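Local coordinates for protein polyketide synthase type I (Bacillus amyloliquefaciens, PDB 5KKU) that probably dehydrates beta-hydroxyacyl intermediates bound to a carrier protein, as the N-terminal dehydratase domain of a polyketide synthase of the difficidin assembly line, at residues Tyr20-His28 with His152-Lys160; Glu125-Lys133 with Tyr166-Glu176. All coordinates share one frame; numbering follows the deposited sequence.

Contact 1: Tyr20-His28 with His152-Lys160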
loop_
_atom_site.group_PDB
_atom_site.type_symbol
_atom_site.label_atom_id
_atom_site.label_comp_id
_atom_site.label_asym_id
_atom_site.label_seq_id
_atom_site.Cartn_x
_atom_site.Cartn_y
_atom_site.Cartn_z
ATOM N N TYR A 20 12.623 -8.339 -3.867
ATOM C CA TYR A 20 12.988 -7.708 -2.623
ATOM C C TYR A 20 11.794 -7.391 -1.745
ATOM O O TYR A 20 11.929 -7.389 -0.582
ATOM C CB TYR A 20 13.824 -6.447 -2.801
ATOM C CG TYR A 20 15.236 -6.607 -3.280
ATOM C CD1 TYR A 20 16.204 -7.118 -2.477
ATOM C CD2 TYR A 20 15.601 -6.199 -4.525
ATOM C CE1 TYR A 20 17.496 -7.222 -2.895
ATOM C CE2 TYR A 20 16.881 -6.313 -4.948
ATOM C CZ TYR A 20 17.815 -6.828 -4.114
ATOM O OH TYR A 20 19.050 -6.950 -4.488
ATOM N N ILE A 21 10.643 -7.129 -2.355
ATOM C CA ILE A 21 9.434 -6.811 -1.604
ATOM C C ILE A 21 9.042 -7.957 -0.677
ATOM O O ILE A 21 8.972 -7.788 0.540
ATOM C CB ILE A 21 8.254 -6.495 -2.542
ATOM C CG1 ILE A 21 8.578 -5.283 -3.418
ATOM C CG2 ILE A 21 6.986 -6.252 -1.738
ATOM C CD1 ILE A 21 7.860 -5.282 -4.749
ATOM N N VAL A 22 8.786 -9.123 -1.262
ATOM C CA VAL A 22 8.399 -10.298 -0.491
ATOM C C VAL A 22 9.550 -10.789 0.382
ATOM O O VAL A 22 9.332 -11.368 1.446
ATOM C CB VAL A 22 7.936 -11.447 -1.406
ATOM C CG1 VAL A 22 6.733 -11.016 -2.230
ATOM C CG2 VAL A 22 9.074 -11.898 -2.308
ATOM N N ARG A 23 10.748 -10.566 -0.040
ATOM C CA ARG A 23 11.824 -11.007 0.753
ATOM C C ARG A 23 11.835 -10.266 2.054
ATOM O O ARG A 23 12.125 -10.809 3.058
ATOM C CB ARG A 23 13.084 -10.805 -0.030
ATOM C CG ARG A 23 14.421 -10.976 0.615
ATOM C CD ARG A 23 15.340 -10.366 -0.408
ATOM N NE ARG A 23 16.704 -10.192 -0.048
ATOM C CZ ARG A 23 17.232 -9.128 0.522
ATOM N NH1 ARG A 23 16.555 -8.101 0.878
ATOM N NH2 ARG A 23 18.499 -9.113 0.717
ATOM N N ASP A 24 11.460 -9.004 1.993
ATOM C CA ASP A 24 11.542 -8.128 3.143
ATOM C C ASP A 24 10.150 -7.773 3.679
ATOM O O ASP A 24 9.946 -6.801 4.321
ATOM C CB ASP A 24 12.344 -6.888 2.799
ATOM C CG ASP A 24 13.826 -7.168 2.645
ATOM O OD1 ASP A 24 14.281 -8.266 2.930
ATOM O OD2 ASP A 24 14.524 -6.273 2.267
ATOM N N HIS A 25 9.197 -8.625 3.365
ATOM C CA HIS A 25 7.864 -8.575 3.955
ATOM C C HIS A 25 7.291 -9.955 4.205
ATOM O O HIS A 25 6.736 -10.595 3.335
ATOM C CB HIS A 25 6.890 -7.706 3.169
ATOM C CG HIS A 25 5.596 -7.502 3.861
ATOM N ND1 HIS A 25 4.461 -8.173 3.512
ATOM C CD2 HIS A 25 5.255 -6.707 4.884
ATOM C CE1 HIS A 25 3.477 -7.804 4.292
ATOM N NE2 HIS A 25 3.938 -6.922 5.137
ATOM N N ARG A 26 7.460 -10.435 5.402
ATOM C CA ARG A 26 6.952 -11.740 5.700
ATOM C C ARG A 26 5.972 -11.733 6.850
ATOM O O ARG A 26 6.180 -11.085 7.802
ATOM C CB ARG A 26 8.086 -12.743 5.894
ATOM C CG ARG A 26 9.353 -12.471 5.108
ATOM C CD ARG A 26 10.401 -13.534 5.322
ATOM N NE ARG A 26 11.543 -13.310 4.495
ATOM C CZ ARG A 26 12.647 -14.031 4.468
ATOM N NH1 ARG A 26 12.785 -15.104 5.207
ATOM N NH2 ARG A 26 13.597 -13.677 3.674
ATOM N N VAL A 27 4.870 -12.408 6.699
ATOM C CA VAL A 27 3.905 -12.566 7.747
ATOM C C VAL A 27 3.837 -14.015 8.252
ATOM O O VAL A 27 3.550 -14.900 7.517
ATOM C CB VAL A 27 2.571 -12.103 7.232
ATOM C CG1 VAL A 27 1.498 -12.247 8.287
ATOM C CG2 VAL A 27 2.671 -10.719 6.658
ATOM N N HIS A 28 4.077 -14.241 9.516
ATOM C CA HIS A 28 4.390 -15.558 10.041
ATOM C C HIS A 28 5.429 -16.297 9.204
ATOM O O HIS A 28 5.274 -17.415 8.887
ATOM C CB HIS A 28 3.162 -16.425 10.241
ATOM C CG HIS A 28 2.218 -15.946 11.285
ATOM N ND1 HIS A 28 1.124 -15.185 10.986
ATOM C CD2 HIS A 28 2.155 -16.180 12.605
ATOM C CE1 HIS A 28 0.436 -14.954 12.075
ATOM N NE2 HIS A 28 1.050 -15.537 13.074
ATOM N N HIS A 152 3.275 -10.481 14.078
ATOM C CA HIS A 152 4.004 -11.448 13.256
ATOM C C HIS A 152 4.218 -11.043 11.834
ATOM O O HIS A 152 4.285 -11.843 10.955
ATOM C CB HIS A 152 3.409 -12.845 13.328
ATOM C CG HIS A 152 3.463 -13.417 14.689
ATOM N ND1 HIS A 152 2.387 -13.401 15.528
ATOM C CD2 HIS A 152 4.483 -13.940 15.388
ATOM C CE1 HIS A 152 2.729 -13.933 16.680
ATOM N NE2 HIS A 152 4.000 -14.264 16.623
ATOM N N ILE A 153 4.343 -9.762 11.657
ATOM C CA ILE A 153 4.689 -9.177 10.386
ATOM C C ILE A 153 6.121 -8.635 10.435
ATOM O O ILE A 153 6.444 -7.853 11.266
ATOM C CB ILE A 153 3.706 -8.078 10.036
ATOM C CG1 ILE A 153 2.313 -8.657 10.012
ATOM C CG2 ILE A 153 4.061 -7.437 8.729
ATOM C CD1 ILE A 153 1.260 -7.668 9.653
ATOM N N GLU A 154 6.985 -9.077 9.568
ATOM C CA GLU A 154 8.342 -8.657 9.660
ATOM C C GLU A 154 8.875 -7.937 8.448
ATOM O O GLU A 154 9.017 -8.491 7.393
ATOM C CB GLU A 154 9.261 -9.811 10.018
ATOM C CG GLU A 154 9.003 -10.481 11.340
ATOM C CD GLU A 154 9.521 -9.737 12.570
ATOM O OE1 GLU A 154 10.613 -9.168 12.559
ATOM O OE2 GLU A 154 8.838 -9.775 13.577
ATOM N N HIS A 155 9.201 -6.687 8.617
ATOM C CA HIS A 155 9.770 -5.935 7.559
ATOM C C HIS A 155 11.271 -6.047 7.528
ATOM O O HIS A 155 11.914 -5.879 8.526
ATOM C CB HIS A 155 9.399 -4.485 7.694
ATOM C CG HIS A 155 7.988 -4.171 7.350
ATOM N ND1 HIS A 155 6.969 -4.264 8.259
ATOM C CD2 HIS A 155 7.432 -3.725 6.210
ATOM C CE1 HIS A 155 5.852 -3.893 7.689
ATOM N NE2 HIS A 155 6.104 -3.567 6.446
ATOM N N GLY A 156 11.808 -6.384 6.378
ATOM C CA GLY A 156 13.217 -6.345 6.092
ATOM C C GLY A 156 13.767 -5.052 5.504
ATOM O O GLY A 156 13.059 -4.131 5.323
ATOM N N GLU A 157 15.042 -5.022 5.206
ATOM C CA GLU A 157 15.727 -3.857 4.686
ATOM C C GLU A 157 15.024 -3.012 3.641
ATOM O O GLU A 157 14.897 -1.830 3.838
ATOM C CB GLU A 157 17.148 -4.220 4.273
ATOM C CG GLU A 157 17.874 -3.265 3.365
ATOM C CD GLU A 157 19.389 -3.439 3.358
ATOM O OE1 GLU A 157 19.904 -4.541 3.525
ATOM O OE2 GLU A 157 20.095 -2.451 3.171
ATOM N N PHE A 158 14.588 -3.627 2.572
ATOM C CA PHE A 158 13.937 -2.933 1.542
ATOM C C PHE A 158 12.568 -2.457 1.964
ATOM O O PHE A 158 12.104 -1.480 1.515
ATOM C CB PHE A 158 13.772 -3.933 0.421
ATOM C CG PHE A 158 13.298 -3.378 -0.850
ATOM C CD1 PHE A 158 11.996 -3.142 -1.057
ATOM C CD2 PHE A 158 14.178 -3.154 -1.869
ATOM C CE1 PHE A 158 11.574 -2.649 -2.246
ATOM C CE2 PHE A 158 13.768 -2.670 -3.061
ATOM C CZ PHE A 158 12.457 -2.423 -3.255
ATOM N N MET A 159 11.827 -3.135 2.777
ATOM C CA MET A 159 10.519 -2.590 3.073
ATOM C C MET A 159 10.415 -1.770 4.326
ATOM O O MET A 159 9.449 -1.105 4.536
ATOM C CB MET A 159 9.513 -3.700 3.135
ATOM C CG MET A 159 9.282 -4.335 1.809
ATOM S SD MET A 159 8.537 -3.278 0.595
ATOM C CE MET A 159 6.930 -3.101 1.242
ATOM N N LYS A 160 11.418 -1.810 5.158
ATOM C CA LYS A 160 11.267 -1.070 6.409
ATOM C C LYS A 160 11.754 0.368 6.286
ATOM O O LYS A 160 12.857 0.605 5.991
ATOM C CB LYS A 160 11.931 -1.822 7.537
ATOM C CG LYS A 160 12.188 -1.095 8.829
ATOM C CD LYS A 160 12.687 -2.084 9.850
ATOM C CE LYS A 160 12.962 -1.481 11.204
ATOM N NZ LYS A 160 11.765 -1.506 12.034
#

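Contact 2: Glu125-Lys133 with Tyr166-Glu176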
loop_
_atom_site.group_PDB
_atom_site.type_symbol
_atom_site.label_atom_id
_atom_site.label_comp_id
_atom_site.label_asym_id
_atom_site.label_seq_id
_atom_site.Cartn_x
_atom_site.Cartn_y
_atom_site.Cartn_z
ATOM N N GLU A 125 -1.772 22.305 1.231
ATOM C CA GLU A 125 -0.403 22.064 1.669
ATOM C C GLU A 125 -0.296 22.102 3.190
ATOM O O GLU A 125 -1.282 22.349 3.885
ATOM C CB GLU A 125 0.547 23.093 1.051
ATOM C CG GLU A 125 0.309 24.519 1.522
ATOM C CD GLU A 125 1.180 25.525 0.795
ATOM O OE1 GLU A 125 1.048 25.643 -0.441
ATOM O OE2 GLU A 125 1.995 26.196 1.460
ATOM N N LEU A 126 0.906 21.855 3.701
ATOM C CA LEU A 126 1.137 21.860 5.106
ATOM C C LEU A 126 2.560 22.254 5.386
ATOM O O LEU A 126 3.461 21.871 4.682
ATOM C CB LEU A 126 0.863 20.417 5.565
ATOM C CG LEU A 126 1.258 19.949 6.955
ATOM C CD1 LEU A 126 0.257 20.380 7.997
ATOM C CD2 LEU A 126 1.487 18.453 6.990
ATOM N N ASN A 127 2.736 23.023 6.442
ATOM C CA ASN A 127 4.046 23.416 6.862
ATOM C C ASN A 127 4.703 22.302 7.637
ATOM O O ASN A 127 4.475 22.170 8.805
ATOM C CB ASN A 127 4.023 24.699 7.695
ATOM C CG ASN A 127 5.380 25.354 7.810
ATOM O OD1 ASN A 127 6.374 24.737 8.071
ATOM N ND2 ASN A 127 5.398 26.616 7.599
ATOM N N ILE A 128 5.541 21.544 6.959
ATOM C CA ILE A 128 6.195 20.392 7.528
ATOM C C ILE A 128 7.051 20.762 8.736
ATOM O O ILE A 128 6.896 20.150 9.747
ATOM C CB ILE A 128 6.939 19.539 6.491
ATOM C CG1 ILE A 128 5.985 18.648 5.722
ATOM C CG2 ILE A 128 7.874 18.551 7.135
ATOM C CD1 ILE A 128 5.078 19.378 4.833
ATOM N N GLU A 129 7.919 21.730 8.585
ATOM C CA GLU A 129 8.755 22.197 9.645
ATOM C C GLU A 129 7.990 22.644 10.878
ATOM O O GLU A 129 8.351 22.301 11.953
ATOM C CB GLU A 129 9.512 23.383 9.172
ATOM C CG GLU A 129 10.829 23.224 8.515
ATOM C CD GLU A 129 11.564 24.540 8.637
ATOM O OE1 GLU A 129 11.659 25.269 7.666
ATOM O OE2 GLU A 129 11.976 24.885 9.743
ATOM N N ALA A 130 6.972 23.427 10.669
ATOM C CA ALA A 130 6.196 23.904 11.751
ATOM C C ALA A 130 5.470 22.799 12.491
ATOM O O ALA A 130 5.356 22.860 13.655
ATOM C CB ALA A 130 5.239 24.970 11.291
ATOM N N PHE A 131 4.979 21.807 11.760
ATOM C CA PHE A 131 4.317 20.654 12.345
ATOM C C PHE A 131 5.258 19.913 13.254
ATOM O O PHE A 131 4.905 19.573 14.322
ATOM C CB PHE A 131 3.749 19.701 11.301
ATOM C CG PHE A 131 2.750 18.729 11.855
ATOM C CD1 PHE A 131 3.147 17.561 12.447
ATOM C CD2 PHE A 131 1.416 18.991 11.790
ATOM C CE1 PHE A 131 2.243 16.696 12.988
ATOM C CE2 PHE A 131 0.508 18.131 12.302
ATOM C CZ PHE A 131 0.917 16.966 12.895
ATOM N N MET A 132 6.458 19.663 12.788
ATOM C CA MET A 132 7.464 18.952 13.565
ATOM C C MET A 132 7.922 19.672 14.827
ATOM O O MET A 132 8.001 19.094 15.863
ATOM C CB MET A 132 8.671 18.614 12.716
ATOM C CG MET A 132 8.507 17.482 11.728
ATOM S SD MET A 132 9.862 17.385 10.563
ATOM C CE MET A 132 9.717 15.760 9.935
ATOM N N LYS A 133 8.201 20.966 14.716
ATOM C CA LYS A 133 8.682 21.772 15.813
ATOM C C LYS A 133 7.640 22.058 16.846
ATOM O O LYS A 133 7.939 22.281 17.941
ATOM C CB LYS A 133 9.286 23.066 15.321
ATOM C CG LYS A 133 10.575 22.881 14.578
ATOM C CD LYS A 133 11.096 24.130 13.942
ATOM C CE LYS A 133 12.550 23.988 13.623
ATOM N NZ LYS A 133 12.988 24.907 12.553
ATOM N N TYR A 166 5.181 12.119 14.251
ATOM C CA TYR A 166 4.845 13.242 15.073
ATOM C C TYR A 166 3.359 13.314 15.262
ATOM O O TYR A 166 2.643 13.068 14.380
ATOM C CB TYR A 166 5.328 14.514 14.434
ATOM C CG TYR A 166 6.776 14.606 14.238
ATOM C CD1 TYR A 166 7.377 14.086 13.140
ATOM C CD2 TYR A 166 7.567 15.256 15.151
ATOM C CE1 TYR A 166 8.719 14.182 12.969
ATOM C CE2 TYR A 166 8.906 15.368 14.972
ATOM C CZ TYR A 166 9.475 14.814 13.887
ATOM O OH TYR A 166 10.781 14.902 13.743
ATOM N N GLN A 167 2.927 13.670 16.432
ATOM C CA GLN A 167 1.535 13.821 16.744
ATOM C C GLN A 167 1.253 15.210 17.298
ATOM O O GLN A 167 1.935 15.660 18.166
ATOM C CB GLN A 167 1.120 12.767 17.748
ATOM C CG GLN A 167 -0.332 12.547 17.826
ATOM C CD GLN A 167 -0.691 11.567 18.891
ATOM O OE1 GLN A 167 -0.998 10.431 18.617
ATOM N NE2 GLN A 167 -0.616 11.987 20.100
ATOM N N LEU A 168 0.223 15.852 16.787
ATOM C CA LEU A 168 -0.152 17.156 17.280
ATOM C C LEU A 168 -1.486 17.195 17.982
ATOM O O LEU A 168 -2.491 17.009 17.355
ATOM C CB LEU A 168 -0.122 18.192 16.183
ATOM C CG LEU A 168 -0.646 19.555 16.598
ATOM C CD1 LEU A 168 0.293 20.244 17.572
ATOM C CD2 LEU A 168 -1.021 20.432 15.448
ATOM N N GLN A 169 -1.509 17.360 19.288
ATOM C CA GLN A 169 -2.760 17.370 20.070
ATOM C C GLN A 169 -3.676 16.202 20.029
ATOM O O GLN A 169 -4.815 16.292 20.361
ATOM C CB GLN A 169 -3.410 18.756 19.999
ATOM C CG GLN A 169 -2.635 19.827 20.727
ATOM C CD GLN A 169 -3.063 21.227 20.399
ATOM O OE1 GLN A 169 -4.152 21.448 19.973
ATOM N NE2 GLN A 169 -2.204 22.173 20.628
ATOM N N ASP A 170 -3.161 15.075 19.618
ATOM C CA ASP A 170 -3.916 13.911 19.537
ATOM C C ASP A 170 -4.831 13.880 18.303
ATOM O O ASP A 170 -5.680 13.051 18.214
ATOM C CB ASP A 170 -4.672 13.465 20.763
ATOM C CG ASP A 170 -5.725 14.437 21.118
ATOM O OD1 ASP A 170 -5.990 15.367 20.335
ATOM O OD2 ASP A 170 -6.304 14.290 22.195
ATOM N N LYS A 171 -4.628 14.820 17.369
ATOM C CA LYS A 171 -5.688 15.125 16.428
ATOM C C LYS A 171 -5.013 14.898 15.067
ATOM O O LYS A 171 -5.650 14.561 14.126
ATOM C CB LYS A 171 -6.140 16.520 16.564
ATOM C CG LYS A 171 -7.288 16.717 17.508
ATOM C CD LYS A 171 -8.024 18.014 17.243
ATOM C CE LYS A 171 -8.277 18.796 18.506
ATOM N NZ LYS A 171 -8.568 20.234 18.295
ATOM N N GLU A 172 -3.727 15.143 14.967
ATOM C CA GLU A 172 -3.063 14.974 13.692
ATOM C C GLU A 172 -1.781 14.184 13.790
ATOM O O GLU A 172 -1.178 14.132 14.785
ATOM C CB GLU A 172 -2.736 16.314 13.058
ATOM C CG GLU A 172 -3.928 17.203 12.754
ATOM C CD GLU A 172 -3.542 18.636 12.463
ATOM O OE1 GLU A 172 -3.007 18.947 11.424
ATOM O OE2 GLU A 172 -3.777 19.472 13.307
ATOM N N GLU A 173 -1.406 13.565 12.699
ATOM C CA GLU A 173 -0.202 12.798 12.627
ATOM C C GLU A 173 0.614 13.051 11.364
ATOM O O GLU A 173 0.091 13.303 10.319
ATOM C CB GLU A 173 -0.557 11.329 12.738
ATOM C CG GLU A 173 0.575 10.363 12.631
ATOM C CD GLU A 173 0.124 8.932 12.629
ATOM O OE1 GLU A 173 0.339 8.243 11.646
ATOM O OE2 GLU A 173 -0.447 8.496 13.599
ATOM N N LEU A 174 1.932 12.973 11.513
ATOM C CA LEU A 174 2.858 13.179 10.407
ATOM C C LEU A 174 3.974 12.146 10.488
ATOM O O LEU A 174 4.663 12.046 11.503
ATOM C CB LEU A 174 3.440 14.593 10.448
ATOM C CG LEU A 174 4.158 15.067 9.184
ATOM C CD1 LEU A 174 3.417 14.604 7.939
ATOM C CD2 LEU A 174 4.312 16.580 9.189
ATOM N N MET A 175 4.149 11.376 9.419
ATOM C CA MET A 175 5.178 10.343 9.392
ATOM C C MET A 175 6.314 10.642 8.418
ATOM O O MET A 175 6.129 10.610 7.201
ATOM C CB MET A 175 4.557 8.983 9.066
ATOM C CG MET A 175 3.762 8.372 10.208
ATOM S SD MET A 175 3.144 6.723 9.824
ATOM C CE MET A 175 2.200 7.053 8.338
ATOM N N GLU A 176 7.491 10.927 8.966
ATOM C CA GLU A 176 8.650 11.206 8.173
ATOM C C GLU A 176 9.243 9.893 7.777
ATOM O O GLU A 176 9.680 9.153 8.591
ATOM C CB GLU A 176 9.636 12.060 8.948
ATOM C CG GLU A 176 10.756 12.588 8.091
ATOM C CD GLU A 176 11.738 13.399 8.864
ATOM O OE1 GLU A 176 12.116 12.974 9.931
ATOM O OE2 GLU A 176 12.140 14.456 8.412
#

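Contact 1: Tyr20-His28 with His152-Lys160
Strand 25-27 pairs with strand 153-155 in antiparallel fashion, with their axes 4.7 Å apart at closest and at 166°. R26 and E154 form the hydrogen-bonded pair; E154 N donates to R26 O at 2.8 Å, and the return bond from R26 N is longer. H25 with H155 and V27 with I153 are the non-hydrogen-bonded pairs on either side. The ladder is extended by H28 N to H152 O at one end and by G156 N to D24 O at the other.

D24 ties the end of helix 20-23 to the turn 156-159. Its chi1 of -72° turns the carboxylate toward this turn, where D24 OD2 accepts from F158 N at 2.7 Å, on the anti side and somewhat out of the carboxylate plane. R23 NH1 forms a salt bridge to the same oxygen. F158 lays its ring under Y20, whose CB sits 3.4 Å above the ring plane, toward the rim. The two ring planes are nearly parallel, but slid so far that they barely overlap.

H25 and H155 lie side by side on one face of the sheet. The CD2 edge of H25 meets the face of H155, 3.6 Å from H155 NE2, with the planes at 62°. I153 CG2 lies 3.6 Å from H25 NE2. At the far end, H152 CB rests over the centre of the H28 ring.

The pairing joins the two predicted hotdog folds at the probable dehydratase site. H155 NE2 is hydrogen-bonded to D198 OD2, so H155 lies between the predicted proton acceptor H25 and the predicted proton donor D198, and probably helps to place them.

Contact 2: Glu125-Lys133 with Tyr166-Glu176
F131 and M132 project from helix 128-133 onto the hairpin formed by strands 166-168 and 172-176. The F131 ring lies against the helix-facing side of the hairpin and touches both strands. Its CG is anti to the backbone N (chi1 -164°), which carries the ring toward the hairpin. F131 CE1 packs 3.5 Å from L174 CB, and F131 CZ lies 3.7 Å from L168 CB. Y166 O and E172 OE1 both lie at the ring edge, near its plane; E172 OE1 is also hydrogen-bonded to Y240.

M132 approaches the other aromatic ring over a face. M132 CG stands 3.5 Å above the plane of the Y166 ring, offset toward the rim, in a CH-pi contact. M132 SD is oblique, 4.7 Å from the Y166 ring centroid, in a Met-aromatic contact. The M132 CE methyl comes to the E176 carboxylate, nearest OE2, which is hydrogen-bonded to Y238 OH. L126 and L174 meet tip to tip, CD2 to CD2, at 4.0 Å.

No hydrogen bond joins the two segments, which lie away from the predicted catalytic residues. N127 caps the helix through OD1 to A130 N, and a classic beta bulge places K171 and E172 opposite L168. The short helix lies across a beta hairpin of the predicted C-terminal hotdog fold, crossing strand 166-168 at 82°.

Overall arrangement
The centres of contact 1 and contact 2 lie about 27 Å apart, and their nearest atoms about 9 Å. They do not touch. The chain joins them: strand 153-155 of contact 1 is followed by strand 162-168, whose end enters contact 2. Their segments alternate in the sequence, 20-28, 125-133, 152-160 and 166-176. Contact 1 joins the two predicted hotdog folds at the probable active site, whereas contact 2 lies away from H25 and D198. The centre of contact 2 is about 21 Å from the centre of the chain, that of contact 1 about 13 Å. In the hairpin of contact 2, strand 172-178 pairs with strand 236-248, and strand 162-168 with strand 137-140.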